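Local coordinates for protein bottromycin amidohydrolase (PDB 6I5S) that is a thiazoline-specific, zinc-binding amidohydrolase that serves as the gatekeeper of bottromycin biosynthesis, at residues E228-Y231 / G232-P235; C270-L273 / V274-A278. All coordinates share one frame; numbering follows the deposited sequence.

Interaction 1. Residues E228-Y231 / G232-P235. With ZN (zinc ion), chain B.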
ATOM      1  N   GLU A 228      -0.134  11.899   3.700  1.00 24.76           N
ATOM      2  CA  GLU A 228       0.229  11.191   2.483  1.00 26.07           C
ATOM      3  C   GLU A 228       0.959  12.110   1.499  1.00 25.64           C
ATOM      4  O   GLU A 228       0.669  13.311   1.386  1.00 28.18           O
ATOM      5  CB  GLU A 228      -1.010  10.606   1.784  1.00 36.34           C
ATOM      6  CG  GLU A 228      -2.019   9.906   2.754  1.00 42.79           C
ATOM      7  CD  GLU A 228      -1.380   8.736   3.423  1.00 37.42           C
ATOM      8  OE1 GLU A 228      -0.897   7.861   2.668  1.00 37.72           O
ATOM      9  OE2 GLU A 228      -1.330   8.689   4.670  1.00 34.26           O
ATOM     10  N   HIS A 229       1.841  11.489   0.740  1.00 26.34           N
ATOM     11  CA  HIS A 229       2.487  12.055  -0.453  1.00 26.12           C
ATOM     12  C   HIS A 229       3.480  13.158  -0.136  1.00 25.34           C
ATOM     13  O   HIS A 229       3.975  13.808  -1.075  1.00 25.54           O
ATOM     14  CB  HIS A 229       1.456  12.622  -1.449  1.00 26.03           C
ATOM     15  CG  HIS A 229       0.276  11.755  -1.717  1.00 29.87           C
ATOM     16  ND1 HIS A 229       0.374  10.475  -2.221  1.00 29.92           N
ATOM     17  CD2 HIS A 229      -1.061  12.012  -1.599  1.00 33.29           C
ATOM     18  CE1 HIS A 229      -0.844   9.970  -2.363  1.00 32.28           C
ATOM     19  NE2 HIS A 229      -1.724  10.884  -2.006  1.00 28.21           N
ATOM     20  N   LEU A 230       3.842  13.363   1.132  1.00 28.45           N
ATOM     21  CA  LEU A 230       4.633  14.513   1.586  1.00 29.45           C
ATOM     22  C   LEU A 230       3.915  15.850   1.373  1.00 29.71           C
ATOM     23  O   LEU A 230       4.527  16.911   1.564  1.00 29.77           O
ATOM     24  CB  LEU A 230       6.031  14.522   0.911  1.00 24.22           C
ATOM     25  CG  LEU A 230       6.903  13.298   1.190  1.00 26.72           C
ATOM     26  CD1 LEU A 230       8.233  13.424   0.436  1.00 31.15           C
ATOM     27  CD2 LEU A 230       7.153  13.168   2.677  1.00 30.06           C
ATOM     28  N   TYR A 231       2.613  15.859   1.043  1.00 28.21           N
ATOM     29  CA  TYR A 231       1.955  17.139   0.903  1.00 30.55           C
ATOM     30  C   TYR A 231       1.979  17.828   2.255  1.00 32.55           C
ATOM     31  O   TYR A 231       1.958  17.174   3.306  1.00 32.55           O
ATOM     32  CB  TYR A 231       0.537  17.006   0.397  1.00 29.41           C
ATOM     33  CG  TYR A 231       0.408  16.431  -0.999  1.00 32.92           C
ATOM     34  CD1 TYR A 231       1.448  16.469  -1.910  1.00 34.36           C
ATOM     35  CD2 TYR A 231      -0.763  15.821  -1.403  1.00 30.91           C
ATOM     36  CE1 TYR A 231       1.283  15.919  -3.164  1.00 30.74           C
ATOM     37  CE2 TYR A 231      -0.921  15.299  -2.637  1.00 32.54           C
ATOM     38  CZ  TYR A 231       0.092  15.362  -3.524  1.00 40.99           C
ATOM     39  OH  TYR A 231      -0.077  14.785  -4.782  1.00 40.89           O
ATOM     40  N   GLY A 232       2.104  19.141   2.216  1.00 31.03           N
ATOM     41  CA  GLY A 232       2.381  19.882   3.443  1.00 32.19           C
ATOM     42  C   GLY A 232       3.842  20.244   3.573  1.00 30.28           C
ATOM     43  O   GLY A 232       4.193  21.394   3.796  1.00 32.06           O
ATOM     44  N   PHE A 233       4.717  19.248   3.446  1.00 30.67           N
ATOM     45  CA  PHE A 233       6.145  19.540   3.291  1.00 35.63           C
ATOM     46  C   PHE A 233       6.428  20.129   1.912  1.00 34.37           C
ATOM     47  O   PHE A 233       7.309  20.989   1.752  1.00 39.32           O
ATOM     48  CB  PHE A 233       6.968  18.269   3.504  1.00 34.69           C
ATOM     49  CG  PHE A 233       6.851  17.699   4.903  1.00 35.17           C
ATOM     50  CD1 PHE A 233       7.559  18.282   5.957  1.00 39.34           C
ATOM     51  CD2 PHE A 233       5.990  16.664   5.164  1.00 40.94           C
ATOM     52  CE1 PHE A 233       7.417  17.794   7.242  1.00 38.37           C
ATOM     53  CE2 PHE A 233       5.842  16.164   6.439  1.00 37.95           C
ATOM     54  CZ  PHE A 233       6.578  16.731   7.480  1.00 33.34           C
ATOM     55  N   VAL A 234       5.727  19.636   0.901  1.00 31.70           N
ATOM     56  CA  VAL A 234       5.735  20.208  -0.439  1.00 33.71           C
ATOM     57  C   VAL A 234       4.293  20.397  -0.861  1.00 33.85           C
ATOM     58  O   VAL A 234       3.398  19.740  -0.324  1.00 34.84           O
ATOM     59  CB  VAL A 234       6.489  19.294  -1.438  1.00 37.44           C
ATOM     60  CG1 VAL A 234       7.871  19.084  -0.949  1.00 42.07           C
ATOM     61  CG2 VAL A 234       5.798  17.996  -1.591  1.00 32.46           C
ATOM     62  N   PRO A 235       4.042  21.256  -1.827  1.00 35.98           N
ATOM     63  CA  PRO A 235       2.676  21.480  -2.270  1.00 34.58           C
ATOM     64  C   PRO A 235       2.176  20.351  -3.158  1.00 35.49           C
ATOM     65  O   PRO A 235       2.934  19.669  -3.845  1.00 36.73           O
ATOM     66  CB  PRO A 235       2.777  22.795  -3.057  1.00 38.41           C
ATOM     67  CG  PRO A 235       4.130  22.867  -3.487  1.00 49.75           C
ATOM     68  CD  PRO A 235       5.003  22.130  -2.529  1.00 43.48           C
TER
HETATM   69 ZN    ZN B 501      -3.754  11.358  -2.670  0.61 35.03          ZN
HETATM   70  O   HOH W   1      -5.075  11.813  -4.294  1.00 60.36           O
HETATM   71  O   HOH W   2      -3.608   9.727  -4.192  1.00 39.82           O
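This turn belongs to the zinc-bearing loop after strand 226-228, where Leu-230 meets Phe-233 and Val-234. The backbone N of Val-234 donates to Leu-230 O at 3.1 Å, with an angle of 163° at the hydrogen. Phe-233 N reaches the same oxygen in a weaker, bent bond. A single bridge pairs Tyr-231 with Val-234, and in it Tyr-231 CA makes a CA-H...O contact of 3.2 Å with Val-234 O. Phe-233 CG stands beside its own backbone N (chi1 -63°), which brings the ring edge to Leu-230 O, in the ring plane. Val-234 CG2 packs loosely against Leu-230 CB at 4.3 Å.

Glu-228 to Tyr-231 form a type I' beta turn that overlaps the Leu-230 to Val-234 turn, with Tyr-231 N bonded to Glu-228 O. It directs His-229 to the metal. His-229 NE2 binds zinc at 2.2 Å, beside two waters, and His-210 and the carboxylated lysine Xaa-183 complete this site. His-229 CB sits over the centre of one face of the Tyr-231 ring, 3.6 Å above its plane. The same ring meets His-210 edge-to-face. Glu-228 OE1 is hydrogen-bonded to His-94 ND1, and OE2 forms a salt bridge with Arg-115.

Outside the turn, helix 316-338 meets Leu-230, Phe-233 and Val-234 through Leu-329 and Leu-336. Helix 245-254 packs on Val-234 and Pro-235.

Interaction 2. Residues C270-L273 / V274-A278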
ATOM      1  N   CYS A 270       3.483   8.665   4.750  1.00 26.04           N
ATOM      2  CA  CYS A 270       3.398   7.726   3.631  1.00 26.55           C
ATOM      3  C   CYS A 270       3.706   8.502   2.356  1.00 29.83           C
ATOM      4  O   CYS A 270       2.814   9.101   1.758  1.00 29.80           O
ATOM      5  CB  CYS A 270       2.002   7.073   3.583  1.00 27.56           C
ATOM      6  SG  CYS A 270       1.899   5.851   2.315  1.00 30.46           S
ATOM      7  N   PRO A 271       4.967   8.513   1.894  1.00 26.99           N
ATOM      8  CA  PRO A 271       5.346   9.461   0.822  1.00 25.90           C
ATOM      9  C   PRO A 271       4.940   9.052  -0.586  1.00 26.34           C
ATOM     10  O   PRO A 271       4.953   9.906  -1.483  1.00 26.29           O
ATOM     11  CB  PRO A 271       6.882   9.550   0.955  1.00 28.32           C
ATOM     12  CG  PRO A 271       7.298   8.267   1.636  1.00 31.03           C
ATOM     13  CD  PRO A 271       6.127   7.906   2.572  1.00 27.58           C
ATOM     14  N   THR A 272       4.611   7.782  -0.814  1.00 26.37           N
ATOM     15  CA  THR A 272       4.259   7.243  -2.128  1.00 24.39           C
ATOM     16  C   THR A 272       5.197   7.750  -3.209  1.00 28.09           C
ATOM     17  O   THR A 272       4.785   8.297  -4.226  1.00 26.73           O
ATOM     18  CB  THR A 272       2.798   7.505  -2.516  1.00 27.90           C
ATOM     19  OG1 THR A 272       2.561   8.888  -2.719  1.00 29.03           O
ATOM     20  CG2 THR A 272       1.845   7.038  -1.445  1.00 30.96           C
ATOM     21  N   LEU A 273       6.485   7.442  -3.023  1.00 24.08           N
ATOM     22  CA  LEU A 273       7.489   7.944  -3.968  1.00 28.24           C
ATOM     23  C   LEU A 273       7.293   7.323  -5.346  1.00 24.57           C
ATOM     24  O   LEU A 273       7.499   7.989  -6.384  1.00 25.80           O
ATOM     25  CB  LEU A 273       8.894   7.657  -3.452  1.00 30.10           C
ATOM     26  CG  LEU A 273       9.190   8.383  -2.143  1.00 28.14           C
ATOM     27  CD1 LEU A 273      10.496   7.817  -1.538  1.00 31.67           C
ATOM     28  CD2 LEU A 273       9.341   9.932  -2.314  1.00 30.22           C
ATOM     29  N   VAL A 274       6.909   6.044  -5.375  1.00 25.19           N
ATOM     30  CA  VAL A 274       6.664   5.354  -6.656  1.00 28.26           C
ATOM     31  C   VAL A 274       5.599   6.059  -7.477  1.00 25.41           C
ATOM     32  O   VAL A 274       5.681   6.087  -8.717  1.00 24.52           O
ATOM     33  CB  VAL A 274       6.298   3.880  -6.415  1.00 26.98           C
ATOM     34  CG1 VAL A 274       5.039   3.731  -5.544  1.00 26.77           C
ATOM     35  CG2 VAL A 274       6.155   3.115  -7.752  1.00 26.79           C
ATOM     36  N   ALA A 275       4.592   6.635  -6.820  1.00 27.00           N
ATOM     37  CA  ALA A 275       3.545   7.377  -7.540  1.00 25.74           C
ATOM     38  C   ALA A 275       4.027   8.741  -8.038  1.00 26.85           C
ATOM     39  O   ALA A 275       3.709   9.149  -9.167  1.00 24.81           O
ATOM     40  CB  ALA A 275       2.307   7.530  -6.612  1.00 28.10           C
ATOM     41  N   TRP A 276       4.744   9.489  -7.201  1.00 26.13           N
ATOM     42  CA  TRP A 276       5.442  10.696  -7.688  1.00 28.21           C
ATOM     43  C   TRP A 276       6.278  10.400  -8.934  1.00 26.31           C
ATOM     44  O   TRP A 276       6.228  11.130  -9.925  1.00 27.04           O
ATOM     45  CB  TRP A 276       6.344  11.236  -6.591  1.00 26.11           C
ATOM     46  CG  TRP A 276       5.746  12.163  -5.566  1.00 28.37           C
ATOM     47  CD1 TRP A 276       5.436  11.846  -4.258  1.00 26.61           C
ATOM     48  CD2 TRP A 276       5.434  13.539  -5.744  1.00 25.33           C
ATOM     49  NE1 TRP A 276       4.978  12.970  -3.600  1.00 30.15           N
ATOM     50  CE2 TRP A 276       4.974  14.029  -4.484  1.00 28.00           C
ATOM     51  CE3 TRP A 276       5.556  14.435  -6.822  1.00 28.66           C
ATOM     52  CZ2 TRP A 276       4.606  15.366  -4.286  1.00 32.01           C
ATOM     53  CZ3 TRP A 276       5.209  15.771  -6.614  1.00 33.68           C
ATOM     54  CH2 TRP A 276       4.709  16.215  -5.351  1.00 32.10           C
ATOM     55  N   ARG A 277       7.084   9.343  -8.866  1.00 26.63           N
ATOM     56  CA  ARG A 277       7.944   8.951  -9.986  1.00 27.58           C
ATOM     57  C   ARG A 277       7.120   8.688 -11.237  1.00 27.84           C
ATOM     58  O   ARG A 277       7.438   9.149 -12.321  1.00 27.12           O
ATOM     59  CB  ARG A 277       8.723   7.696  -9.576  1.00 26.27           C
ATOM     60  CG  ARG A 277       9.733   7.118 -10.607  1.00 28.61           C
ATOM     61  CD  ARG A 277      11.045   7.944 -10.640  1.00 26.01           C
ATOM     62  NE  ARG A 277      11.683   7.897  -9.332  1.00 28.11           N
ATOM     63  CZ  ARG A 277      12.725   8.679  -9.013  1.00 30.04           C
ATOM     64  NH1 ARG A 277      13.259   8.619  -7.810  1.00 33.92           N
ATOM     65  NH2 ARG A 277      13.207   9.549  -9.882  1.00 35.42           N
ATOM     66  N   ALA A 278       6.035   7.927 -11.104  1.00 28.93           N
ATOM     67  CA  ALA A 278       5.219   7.649 -12.284  1.00 27.52           C
ATOM     68  C   ALA A 278       4.556   8.894 -12.852  1.00 32.42           C
ATOM     69  O   ALA A 278       4.413   9.004 -14.072  1.00 36.97           O
ATOM     70  CB  ALA A 278       4.167   6.570 -11.925  1.00 26.04           C
TER
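Thr-272 and Leu-273 meet Ala-275, Trp-276 and Arg-277 where helix 273-280 begins. Thr-272 O accepts a nearly linear bond from Trp-276 N, 3.2 Å and 169°, and a weak one from Ala-275 N. Leu-273 O accepts from Arg-277 N at 2.9 Å. Thr-272 is the N-cap residue, but its side chain makes no capping bond. The carboxylate of Glu-363 instead takes the N-H groups of Leu-273 and Val-274.

The first torsion of Thr-272 (chi1 67°) places OG1 between the backbone N and the carbonyl carbon. There OG1 gives a weak bond to Pro-271 O, 2.9 Å away, and is hydrogen-bonded to His-229 ND1. It is thus a second-shell partner of a zinc ligand and probably helps fix the imidazole rotation. Thr-272 CB also touches Ala-275 CB at 4.1 Å.

Trp-276 folds back over the turn, with CG beside its own N (chi1 -85°). The edge of its indole meets Pro-271 O, which lies in the ring plane 3.4 Å from CD1. NE1 is hydrogen-bonded to His-229 O, which holds the ring in place. Arg-277 lays CB against Leu-273 O at 3.4 Å. Its chain then bends at chi2 and chi3 and forms salt bridges with Glu-366 and Asp-327.

The turn joins strand 268-270 to helix 273-280. Helix 316-338 packs on Leu-273, Trp-276 and Arg-277, while helix 358-369 covers Pro-271, Leu-273 and Val-274.

In the fold
Along the chain, interaction 1 closes a short turn after strand 226-228. The chain then runs through helix 245-254. Interaction 2 starts at the end of strand 268-270 and leads into helix 273-280. The two lie in series, so neither nests in nor crosses the other. In space they meet, with centres about 11 Å apart. His-229 N lies 2.8 Å from Cys-270 O, a probable hydrogen bond that ties the two strand ends together. Glu-228 OE1 packs on Cys-270 CB. Further out, Tyr-231 CE1 lies 3.6 Å from Trp-276 CZ2. Two successive strand-to-helix connections thus meet beside the zinc site, and helix 316-338 packs against both.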